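Local structure of probable adenylyl-sulfate kinase (Aeropyrum pernix, 2YVU) at residues 15-20 and 69-74; 163-166 and 172-175; 32-37 and 42-47. The protein probably catalyses the ATP-dependent phosphorylation of adenosine 5'-phosphosulfate to 3'-phosphoadenylyl sulfate, a step in making activated sulfate. All coordinates share one frame; numbering follows the deposited sequence.

Contact 1 of 3, residues 15-20 and 69-74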
# COMPACT_ATOMS: atom_id res chain seq x y z
N VAL A 15 -13.92 -2.28 -1.11
CA VAL A 15 -13.22 -1.15 -1.70
C VAL A 15 -14.28 -0.25 -2.33
O VAL A 15 -15.01 -0.66 -3.23
CB VAL A 15 -12.21 -1.58 -2.82
CG1 VAL A 15 -11.50 -0.32 -3.43
CG2 VAL A 15 -11.17 -2.51 -2.25
N VAL A 16 -14.39 0.97 -1.81
CA VAL A 16 -15.33 1.93 -2.34
C VAL A 16 -14.45 2.85 -3.18
O VAL A 16 -13.57 3.54 -2.65
CB VAL A 16 -16.02 2.73 -1.22
CG1 VAL A 16 -16.98 3.73 -1.84
CG2 VAL A 16 -16.71 1.80 -0.26
N TRP A 17 -14.69 2.85 -4.49
CA TRP A 17 -13.90 3.65 -5.43
C TRP A 17 -14.64 4.87 -5.96
O TRP A 17 -15.51 4.75 -6.85
CB TRP A 17 -13.46 2.76 -6.59
CG TRP A 17 -12.42 3.39 -7.47
CD1 TRP A 17 -12.64 4.22 -8.54
CD2 TRP A 17 -11.01 3.32 -7.29
NE1 TRP A 17 -11.44 4.69 -9.03
CE2 TRP A 17 -10.42 4.16 -8.27
CE3 TRP A 17 -10.17 2.64 -6.39
CZ2 TRP A 17 -9.04 4.35 -8.37
CZ3 TRP A 17 -8.81 2.83 -6.49
CH2 TRP A 17 -8.25 3.68 -7.47
N LEU A 18 -14.32 6.06 -5.45
CA LEU A 18 -15.02 7.23 -5.94
C LEU A 18 -14.36 7.74 -7.21
O LEU A 18 -13.16 8.01 -7.23
CB LEU A 18 -15.04 8.32 -4.87
CG LEU A 18 -15.53 7.91 -3.47
CD1 LEU A 18 -15.10 8.96 -2.46
CD2 LEU A 18 -17.02 7.74 -3.46
N THR A 19 -15.13 7.88 -8.28
CA THR A 19 -14.56 8.39 -9.51
C THR A 19 -15.38 9.61 -9.96
O THR A 19 -16.61 9.63 -9.86
CB THR A 19 -14.54 7.30 -10.63
OG1 THR A 19 -14.07 7.86 -11.85
CG2 THR A 19 -15.94 6.73 -10.86
N GLY A 20 -14.67 10.62 -10.43
CA GLY A 20 -15.31 11.84 -10.87
C GLY A 20 -14.26 12.89 -11.16
O GLY A 20 -13.08 12.68 -10.91
N ARG A 69 0.44 2.84 -13.65
CA ARG A 69 1.30 2.15 -12.69
C ARG A 69 0.82 2.48 -11.28
O ARG A 69 0.78 1.64 -10.40
CB ARG A 69 2.75 2.62 -12.81
CG ARG A 69 3.64 1.70 -13.59
CD ARG A 69 5.11 2.10 -13.44
NE ARG A 69 5.99 1.10 -14.02
CZ ARG A 69 6.02 0.78 -15.31
NH1 ARG A 69 5.22 1.39 -16.17
NH2 ARG A 69 6.85 -0.16 -15.74
N HIS A 70 0.45 3.75 -11.11
CA HIS A 70 -0.01 4.28 -9.84
C HIS A 70 -1.32 3.66 -9.40
O HIS A 70 -1.44 3.18 -8.27
CB HIS A 70 -0.11 5.80 -10.00
CG HIS A 70 -1.02 6.47 -9.04
ND1 HIS A 70 -0.74 6.57 -7.69
CD2 HIS A 70 -2.16 7.17 -9.24
CE1 HIS A 70 -1.67 7.31 -7.11
NE2 HIS A 70 -2.54 7.68 -8.03
N LEU A 71 -2.28 3.63 -10.31
CA LEU A 71 -3.59 3.06 -10.03
C LEU A 71 -3.53 1.57 -9.73
O LEU A 71 -4.25 1.06 -8.86
CB LEU A 71 -4.54 3.35 -11.20
CG LEU A 71 -4.86 4.84 -11.37
CD1 LEU A 71 -5.70 5.08 -12.62
CD2 LEU A 71 -5.60 5.37 -10.12
N LYS A 72 -2.69 0.85 -10.45
CA LYS A 72 -2.55 -0.58 -10.22
C LYS A 72 -1.97 -0.75 -8.80
O LYS A 72 -2.33 -1.65 -8.06
CB LYS A 72 -1.59 -1.19 -11.24
CG LYS A 72 -1.21 -2.63 -10.92
CD LYS A 72 -0.30 -3.21 -11.99
CE LYS A 72 -0.07 -4.71 -11.77
NZ LYS A 72 0.83 -5.30 -12.81
N ARG A 73 -1.06 0.14 -8.45
CA ARG A 73 -0.44 0.10 -7.14
C ARG A 73 -1.48 0.35 -6.06
O ARG A 73 -1.50 -0.34 -5.05
CB ARG A 73 0.65 1.16 -7.08
CG ARG A 73 1.30 1.24 -5.75
CD ARG A 73 2.67 1.80 -5.95
NE ARG A 73 2.58 3.16 -6.38
CZ ARG A 73 3.32 3.69 -7.35
NH1 ARG A 73 4.22 2.96 -8.01
NH2 ARG A 73 3.14 4.95 -7.65
N ILE A 74 -2.34 1.33 -6.28
CA ILE A 74 -3.39 1.63 -5.32
C ILE A 74 -4.32 0.43 -5.17
O ILE A 74 -4.74 0.10 -4.07
CB ILE A 74 -4.23 2.85 -5.74
CG1 ILE A 74 -3.37 4.12 -5.66
CG2 ILE A 74 -5.46 2.98 -4.85
CD1 ILE A 74 -2.69 4.32 -4.30

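Contact 2 of 3, residues 163-166 and 172-175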
# COMPACT_ATOMS: atom_id res chain seq x y z
N LEU A 163 -23.79 9.69 -7.46
CA LEU A 163 -24.04 10.75 -6.49
C LEU A 163 -24.06 12.07 -7.28
O LEU A 163 -23.01 12.57 -7.71
CB LEU A 163 -22.94 10.77 -5.40
CG LEU A 163 -22.82 9.51 -4.53
CD1 LEU A 163 -21.76 9.74 -3.47
CD2 LEU A 163 -24.16 9.14 -3.85
N ASP A 164 -25.26 12.61 -7.48
CA ASP A 164 -25.40 13.85 -8.23
C ASP A 164 -25.08 15.02 -7.31
O ASP A 164 -25.91 15.41 -6.48
CB ASP A 164 -26.82 14.01 -8.78
CG ASP A 164 -26.92 15.14 -9.80
OD1 ASP A 164 -26.25 16.17 -9.61
OD2 ASP A 164 -27.67 15.00 -10.78
N THR A 165 -23.89 15.60 -7.47
CA THR A 165 -23.50 16.72 -6.62
C THR A 165 -24.10 18.06 -7.04
O THR A 165 -23.83 19.08 -6.42
CB THR A 165 -21.96 16.85 -6.54
OG1 THR A 165 -21.45 17.27 -7.81
CG2 THR A 165 -21.31 15.51 -6.15
N GLU A 166 -24.90 18.08 -8.11
CA GLU A 166 -25.51 19.33 -8.53
C GLU A 166 -26.95 19.42 -8.04
O GLU A 166 -27.43 20.50 -7.67
CB GLU A 166 -25.43 19.49 -10.07
CG GLU A 166 -24.11 20.13 -10.54
CD GLU A 166 -23.95 20.19 -12.07
OE1 GLU A 166 -23.10 19.44 -12.61
OE2 GLU A 166 -24.66 20.98 -12.73
N HIS A 172 -27.14 14.56 1.82
CA HIS A 172 -27.97 13.59 1.15
C HIS A 172 -27.07 12.54 0.52
O HIS A 172 -27.32 11.34 0.66
CB HIS A 172 -28.81 14.28 0.08
CG HIS A 172 -29.57 13.33 -0.79
ND1 HIS A 172 -28.98 12.63 -1.82
CD2 HIS A 172 -30.86 12.93 -0.76
CE1 HIS A 172 -29.87 11.84 -2.39
NE2 HIS A 172 -31.02 12.00 -1.76
N ASN A 173 -26.01 12.97 -0.16
CA ASN A 173 -25.14 12.00 -0.83
C ASN A 173 -24.33 11.10 0.07
O ASN A 173 -24.17 9.90 -0.23
CB ASN A 173 -24.22 12.72 -1.83
CG ASN A 173 -24.96 13.16 -3.06
OD1 ASN A 173 -25.99 12.58 -3.42
ND2 ASN A 173 -24.43 14.18 -3.74
N VAL A 174 -23.78 11.65 1.14
CA VAL A 174 -23.01 10.82 2.05
C VAL A 174 -23.93 9.72 2.61
O VAL A 174 -23.56 8.54 2.73
CB VAL A 174 -22.45 11.64 3.24
CG1 VAL A 174 -21.99 10.71 4.30
CG2 VAL A 174 -21.28 12.54 2.78
N SER A 175 -25.14 10.14 2.96
CA SER A 175 -26.14 9.26 3.52
C SER A 175 -26.56 8.19 2.52
O SER A 175 -26.82 7.05 2.89
CB SER A 175 -27.36 10.10 3.93
OG SER A 175 -28.41 9.29 4.41
O HOH W 1 -27.54 12.10 -5.64

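Contact 3 of 3, residues 32-37 and 42-47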
# COMPACT_ATOMS: atom_id res chain seq x y z
N ARG A 32 -16.26 12.15 4.97
CA ARG A 32 -17.46 12.16 5.78
C ARG A 32 -17.97 10.74 5.92
O ARG A 32 -18.39 10.33 7.01
CB ARG A 32 -18.50 13.10 5.16
CG ARG A 32 -17.99 14.55 5.22
CD ARG A 32 -18.81 15.55 4.44
NE ARG A 32 -20.17 15.70 4.93
CZ ARG A 32 -20.73 16.87 5.24
NH1 ARG A 32 -20.04 18.00 5.12
NH2 ARG A 32 -21.99 16.91 5.64
N LEU A 33 -17.89 9.96 4.84
CA LEU A 33 -18.32 8.58 4.95
C LEU A 33 -17.39 7.85 5.91
O LEU A 33 -17.83 7.08 6.76
CB LEU A 33 -18.30 7.88 3.59
CG LEU A 33 -18.56 6.37 3.69
CD1 LEU A 33 -19.97 6.11 4.14
CD2 LEU A 33 -18.31 5.70 2.33
N ALA A 34 -16.10 8.10 5.79
CA ALA A 34 -15.12 7.44 6.64
C ALA A 34 -15.38 7.78 8.11
O ALA A 34 -15.30 6.91 8.99
CB ALA A 34 -13.71 7.87 6.23
N ASP A 35 -15.68 9.04 8.39
CA ASP A 35 -15.95 9.45 9.77
C ASP A 35 -17.13 8.64 10.34
O ASP A 35 -17.08 8.17 11.47
CB ASP A 35 -16.26 10.95 9.83
CG ASP A 35 -16.21 11.49 11.24
OD1 ASP A 35 -15.18 11.25 11.91
OD2 ASP A 35 -17.17 12.16 11.68
N LEU A 36 -18.19 8.49 9.54
CA LEU A 36 -19.37 7.74 9.98
C LEU A 36 -19.09 6.28 10.36
O LEU A 36 -19.54 5.79 11.40
CB LEU A 36 -20.44 7.73 8.87
CG LEU A 36 -21.18 9.02 8.48
CD1 LEU A 36 -22.16 8.71 7.35
CD2 LEU A 36 -21.93 9.60 9.68
N LEU A 37 -18.37 5.58 9.50
CA LEU A 37 -18.05 4.19 9.74
C LEU A 37 -17.07 3.99 10.89
O LEU A 37 -17.20 3.04 11.65
CB LEU A 37 -17.48 3.57 8.46
CG LEU A 37 -18.44 3.62 7.29
CD1 LEU A 37 -17.68 3.39 6.00
CD2 LEU A 37 -19.55 2.56 7.48
N TYR A 42 -15.78 0.54 12.67
CA TYR A 42 -15.18 -0.26 11.60
C TYR A 42 -13.77 0.23 11.34
O TYR A 42 -13.45 1.39 11.61
CB TYR A 42 -15.98 -0.11 10.30
CG TYR A 42 -17.33 -0.78 10.29
CD1 TYR A 42 -17.44 -2.16 10.09
CD2 TYR A 42 -18.50 -0.05 10.41
CE1 TYR A 42 -18.68 -2.78 10.00
CE2 TYR A 42 -19.76 -0.66 10.33
CZ TYR A 42 -19.84 -2.02 10.12
OH TYR A 42 -21.06 -2.65 9.98
N ARG A 43 -12.92 -0.66 10.82
CA ARG A 43 -11.55 -0.30 10.46
C ARG A 43 -11.74 0.32 9.09
O ARG A 43 -12.31 -0.32 8.20
CB ARG A 43 -10.69 -1.54 10.28
CG ARG A 43 -10.79 -2.55 11.41
CD ARG A 43 -9.68 -2.33 12.39
NE ARG A 43 -9.22 -3.60 12.95
CZ ARG A 43 -8.19 -3.72 13.78
NH1 ARG A 43 -7.52 -2.64 14.14
NH2 ARG A 43 -7.84 -4.92 14.24
N VAL A 44 -11.27 1.55 8.91
CA VAL A 44 -11.41 2.26 7.64
C VAL A 44 -10.13 2.98 7.23
O VAL A 44 -9.38 3.47 8.09
CB VAL A 44 -12.50 3.35 7.73
CG1 VAL A 44 -12.76 3.93 6.34
CG2 VAL A 44 -13.79 2.77 8.32
N GLU A 45 -9.85 3.02 5.93
CA GLU A 45 -8.72 3.76 5.42
C GLU A 45 -9.18 4.50 4.20
O GLU A 45 -9.84 3.92 3.33
CB GLU A 45 -7.56 2.86 5.03
CG GLU A 45 -6.89 2.22 6.22
CD GLU A 45 -6.11 3.22 7.05
OE1 GLU A 45 -5.91 4.35 6.57
OE2 GLU A 45 -5.68 2.87 8.14
N VAL A 46 -8.86 5.79 4.14
CA VAL A 46 -9.22 6.61 3.02
C VAL A 46 -7.92 6.82 2.26
O VAL A 46 -6.95 7.31 2.83
CB VAL A 46 -9.74 7.99 3.47
CG1 VAL A 46 -9.95 8.87 2.26
CG2 VAL A 46 -11.04 7.84 4.23
N LEU A 47 -7.89 6.42 1.00
CA LEU A 47 -6.71 6.60 0.18
C LEU A 47 -7.08 7.62 -0.89
O LEU A 47 -8.09 7.47 -1.57
CB LEU A 47 -6.28 5.27 -0.48
CG LEU A 47 -6.06 4.06 0.44
CD1 LEU A 47 -5.75 2.82 -0.38
CD2 LEU A 47 -4.92 4.32 1.42

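Contact 1 of 3, residues 15-20 and 69-74
Trp-17 on strand 15-19 and Ile-74 on helix 69-74 bring the two backbones closest, yet their CA atoms stay 10.7 Å apart, and it is the length of one indole that bridges the gap between sheet and helix. The first torsion of Trp-17 (-168°) sets CG opposite the backbone N, carrying the six-membered ring out from the strand so that the far edge meets the helix. Leu-71 and Ile-74, three residues apart and so on much the same face of the helix, receive that edge. Ile-74 places CG2 3.7 Å from Trp-17 CZ3, while Leu-71 CD2 lies in the ring plane, 4.0 Å from Trp-17 CZ2. Between these two points the outermost carbon, Trp-17 CH2, is shared, 3.9 Å from Ile-74 CG2 and 4.1 Å from Leu-71 CD2. Both aliphatic side chains run roughly at right angles to the tryptophan. Strand 14-19 is the middle strand of the parallel sheet of a P-loop kinase and leads into Gly-20, which by similarity begins the ATP-binding loop. The indole also has a polar end: its NE1 is hydrogen-bonded to OG of Ser-94, the phosphoserine intermediate by similarity, and its ring meets that of Phe-114. Away from the tryptophan the helix faces the dimer partner, where Lys-72 forms a salt bridge with Glu-58 of the second subunit.

Contact 2 of 3, residues 163-166 and 172-175
Leu-163, near the end of strand 163-164, and Asn-173, in the first turn of helix 170-184, show how one amide can join a strand end to the helix that follows it, here the last strand-to-helix connection of the P-loop kinase fold. In the tightly packed half, leucine carbons lie against the asparagine amide and the helix backbone. The two side chains run alongside one another, pointing opposite ways: Leu-163 CB is 3.9 Å from Asn-173 CG, and Leu-163 CD2 lies 3.7 Å from the main-chain O of Asn-173. The asparagine CG is anti to its carbonyl carbon (chi1 -74°), a setting that turns the amide back toward the strand. There its ND2 donates to the backbone O of Asp-164 over 3.3 Å, a weak bond but almost straight at 176°. The other half is looser and wetter. A water receives the N-H of Asp-164 and donates to Asn-173 OD1 over 2.7 Å, and the same oxygen takes a weak bond from ND1 of the exposed His-172, the oxygen lying in the plane of the imidazole, at its edge. Replacing Asn-173 by an alanine would probably leave the Asp-164 carbonyl without this donor and the water without its acceptor, opening a gap beside Leu-163. At the end of the strand, Asp-164 OD1 accepts from Glu-166 N at 2.8 Å, forming an Asx turn, and from Ser-167 N as well. Thr-165 OG1 is hydrogen-bonded to Lys-120 O and Arg-129 NH1. Strand 161-164 borders strand 114-120 at one margin of the parallel sheet, while Leu-163 also packs on Ile-29 of helix 26-39, the helix against which Val-174 lies.

Contact 3 of 3, residues 32-37 and 42-47
Ala-34 and Leu-37 of helix 32-37 face Val-44 and Val-46 of strand 44-47, two elements whose axes run nearly antiparallel (170°) and approach to 8.8 Å. Apolar packing comes first. The small methyl of Ala-34 allows the helix to lie near the strand: its CB is only 3.3 Å from Val-46 CG2, tighter than usual for two carbons, and 4.1 Å from Val-44 CG1. Val-44 divides its two methyls between neighbouring turns of the helix; CG1, anti to the backbone N (chi1 -172°), goes to Ala-34, while CG2 sits 3.8 Å from Leu-37 CB. Nearer the turn between the two segments, Leu-37 CD2 and Tyr-42 CD2 meet at 4.1 Å as their side chains pass at a slant.

The polar link is a single backbone bond, Tyr-42 N to Leu-37 O, 3.1 Å long and nearly straight at 167°. The same oxygen lies by the edge of the Tyr-42 ring, whose aromatic system also makes a cation-pi contact with Lys-8. Helix and strand belong to the beta-alpha-beta crossover that begins at strand 14-19, and the reverse side of the strand meets the dimer partner, where Glu-45 forms a salt bridge with Arg-83 of the second subunit. In chemical terms, one main-chain bond ties the two ends of the turn and apolar packing makes up the rest, the close approach of helix and strand probably depending on the short side chain of Ala-34.

From the N terminus, strand 14-19 passes through the loop that by similarity binds ATP into helix 26-39, and contact 3 closes the first, short loop where that helix turns back into edge strand 44-48. The chain then enters helix 64-82, whose return to the first strand closes contact 1; contact 3 is therefore nested inside the larger loop. Contact 2 follows in series, joining the last strand, at the other margin of the sheet, to the final helix. Contacts 1 and 3 come near without touching. Contacts 2 and 3 do touch, Val-174 CG1 lying 3.7 Å from Leu-36 CD1, as helices 170-184 and 26-39 pack together.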